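Local coordinates for protein glycerol dehydratase (Clostridium butyricum, PDB 1R9D) that probably acts as a lyase of the glycyl-radical family, dehydrating glycerol without coenzyme B12, with glycerol bound in this crystal form, at residues L771-S774 / I775-I779. Sequence-based numbering, arbitrary orientation.
Sequences LDKS and IQNDI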
ATOM      1  N   LEU A 771     -11.178  20.757 -34.561  1.00 29.05           N
ATOM      2  CA  LEU A 771     -10.055  21.450 -33.931  1.00 29.39           C
ATOM      3  C   LEU A 771     -10.332  22.909 -33.602  1.00 29.49           C
ATOM      4  O   LEU A 771     -11.024  23.601 -34.347  1.00 29.82           O
ATOM      5  CB  LEU A 771      -8.836  21.396 -34.853  1.00 28.40           C
ATOM      6  CG  LEU A 771      -8.246  20.034 -35.197  1.00 28.68           C
ATOM      7  CD1 LEU A 771      -7.209  20.201 -36.306  1.00 27.57           C
ATOM      8  CD2 LEU A 771      -7.610  19.430 -33.954  1.00 28.86           C
ATOM      9  N   ASP A 772      -9.775  23.378 -32.492  1.00 29.80           N
ATOM     10  CA  ASP A 772      -9.924  24.771 -32.090  1.00 30.67           C
ATOM     11  C   ASP A 772      -9.234  25.608 -33.171  1.00 30.95           C
ATOM     12  O   ASP A 772      -8.260  25.159 -33.780  1.00 29.90           O
ATOM     13  CB  ASP A 772      -9.259  24.996 -30.731  1.00 31.15           C
ATOM     14  CG  ASP A 772      -9.409  26.418 -30.232  1.00 33.26           C
ATOM     15  OD1 ASP A 772      -8.526  27.255 -30.534  1.00 33.47           O
ATOM     16  OD2 ASP A 772     -10.415  26.701 -29.541  1.00 31.87           O
ATOM     17  N   LYS A 773      -9.737  26.813 -33.420  1.00 30.59           N
ATOM     18  CA  LYS A 773      -9.154  27.666 -34.455  1.00 31.53           C
ATOM     19  C   LYS A 773      -7.656  27.919 -34.276  1.00 30.85           C
ATOM     20  O   LYS A 773      -6.922  28.053 -35.257  1.00 30.81           O
ATOM     21  CB  LYS A 773      -9.886  29.008 -34.516  1.00 33.64           C
ATOM     22  CG  LYS A 773      -9.428  29.888 -35.668  1.00 37.23           C
ATOM     23  CD  LYS A 773     -10.082  31.263 -35.633  1.00 39.79           C
ATOM     24  CE  LYS A 773      -9.545  32.150 -36.752  1.00 41.66           C
ATOM     25  NZ  LYS A 773     -10.165  33.508 -36.726  1.00 44.52           N
ATOM     26  N   SER A 774      -7.206  27.989 -33.029  1.00 29.81           N
ATOM     27  CA  SER A 774      -5.794  28.238 -32.751  1.00 29.16           C
ATOM     28  C   SER A 774      -4.910  27.139 -33.336  1.00 29.12           C
ATOM     29  O   SER A 774      -3.807  27.407 -33.812  1.00 28.19           O
ATOM     30  CB  SER A 774      -5.561  28.344 -31.242  1.00 30.02           C
ATOM     31  OG  SER A 774      -5.887  27.128 -30.584  1.00 29.20           O
ATOM     32  N   ILE A 775      -5.401  25.906 -33.297  1.00 28.07           N
ATOM     33  CA  ILE A 775      -4.663  24.768 -33.826  1.00 27.89           C
ATOM     34  C   ILE A 775      -4.827  24.725 -35.341  1.00 28.26           C
ATOM     35  O   ILE A 775      -3.890  24.387 -36.065  1.00 27.16           O
ATOM     36  CB  ILE A 775      -5.164  23.456 -33.185  1.00 28.78           C
ATOM     37  CG1 ILE A 775      -4.909  23.509 -31.676  1.00 27.58           C
ATOM     38  CG2 ILE A 775      -4.472  22.249 -33.818  1.00 27.25           C
ATOM     39  CD1 ILE A 775      -5.599  22.406 -30.886  1.00 30.27           C
ATOM     40  N   GLN A 776      -6.016  25.073 -35.825  1.00 27.89           N
ATOM     41  CA  GLN A 776      -6.251  25.089 -37.266  1.00 27.81           C
ATOM     42  C   GLN A 776      -5.289  26.083 -37.910  1.00 27.31           C
ATOM     43  O   GLN A 776      -4.668  25.788 -38.933  1.00 28.21           O
ATOM     44  CB  GLN A 776      -7.679  25.526 -37.590  1.00 27.43           C
ATOM     45  CG  GLN A 776      -8.774  24.597 -37.110  1.00 27.99           C
ATOM     46  CD  GLN A 776     -10.139  25.066 -37.579  1.00 28.23           C
ATOM     47  OE1 GLN A 776     -10.380  26.268 -37.691  1.00 28.20           O
ATOM     48  NE2 GLN A 776     -11.037  24.125 -37.848  1.00 27.53           N
ATOM     49  N   ASN A 777      -5.173  27.261 -37.303  1.00 27.72           N
ATOM     50  CA  ASN A 777      -4.296  28.304 -37.825  1.00 27.50           C
ATOM     51  C   ASN A 777      -2.819  27.930 -37.770  1.00 27.62           C
ATOM     52  O   ASN A 777      -2.051  28.316 -38.645  1.00 26.87           O
ATOM     53  CB  ASN A 777      -4.517  29.620 -37.074  1.00 28.40           C
ATOM     54  CG  ASN A 777      -5.874  30.237 -37.372  1.00 29.41           C
ATOM     55  OD1 ASN A 777      -6.491  29.933 -38.393  1.00 30.24           O
ATOM     56  ND2 ASN A 777      -6.336  31.116 -36.489  1.00 30.08           N
ATOM     57  N   ASP A 778      -2.416  27.189 -36.744  1.00 27.34           N
ATOM     58  CA  ASP A 778      -1.019  26.785 -36.636  1.00 27.54           C
ATOM     59  C   ASP A 778      -0.682  25.855 -37.800  1.00 26.95           C
ATOM     60  O   ASP A 778       0.385  25.967 -38.404  1.00 26.92           O
ATOM     61  CB  ASP A 778      -0.761  26.070 -35.303  1.00 28.51           C
ATOM     62  CG  ASP A 778       0.718  25.777 -35.073  1.00 30.93           C
ATOM     63  OD1 ASP A 778       1.060  24.615 -34.759  1.00 30.78           O
ATOM     64  OD2 ASP A 778       1.537  26.713 -35.199  1.00 30.09           O
ATOM     65  N   ILE A 779      -1.600  24.946 -38.125  1.00 25.97           N
ATOM     66  CA  ILE A 779      -1.381  24.008 -39.224  1.00 25.78           C
ATOM     67  C   ILE A 779      -1.350  24.724 -40.573  1.00 26.54           C
ATOM     68  O   ILE A 779      -0.516  24.428 -41.427  1.00 26.31           O
ATOM     69  CB  ILE A 779      -2.474  22.913 -39.247  1.00 25.05           C
ATOM     70  CG1 ILE A 779      -2.338  22.034 -37.998  1.00 25.59           C
ATOM     71  CG2 ILE A 779      -2.361  22.079 -40.517  1.00 25.82           C
ATOM     72  CD1 ILE A 779      -3.462  21.017 -37.824  1.00 25.14           C
TER
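Asp772 O reaches forward to Gln776 N (3.0 Å) and Ile775 N, opening the first turn of helix 773-781. The bond to Gln776 lies in the carbonyl plane and is nearly straight, whereas Ile775 N sits well above that plane and bonds at a poorer angle. Asn777 N to Lys773 O (2.8 Å) and the longer Asp778 N to Ser774 O continue the ladder. Asp772 is the N-cap. With CG anti to the backbone N (chi1 -178°), its carboxylate bends forward, and OD1 accepts both Ser774 N (2.9 Å) and Ser774 OG (2.6 Å). The two donors approach from opposite faces of the carboxylate plane, a double grip that limits its rotation. Aspartate suits the cap because it is short and negatively charged; serine adds a hydroxyl close to its own amide.

Leu771, just before the cap, folds its isobutyl group back along the helix: CD2 meets Ile775 CG2 (4.2 Å), and CD1 touches Ile779 CD1 (4.1 Å), the latter two side chains crossing at about a right angle. Branched, apolar residues suit this buried face. Extended Lys773 lays its CE beside Asn777 ND2 (3.4 Å), its long chain carrying the amine outward at an exposed position. Gln776 CG rests against Leu771 CB (3.9 Å). Amides, able to donate and accept, suit Gln776 and Asn777: both OD1 and OE1 accept from Gln748, and Gln776 NE2 bonds Phe768 O.

The capping carboxylate satisfies a first-turn amide and probably interacts favourably with the helix dipole, while Leu771 and Ile779 pack this last helix of the chain against Val759 of strand 758-760.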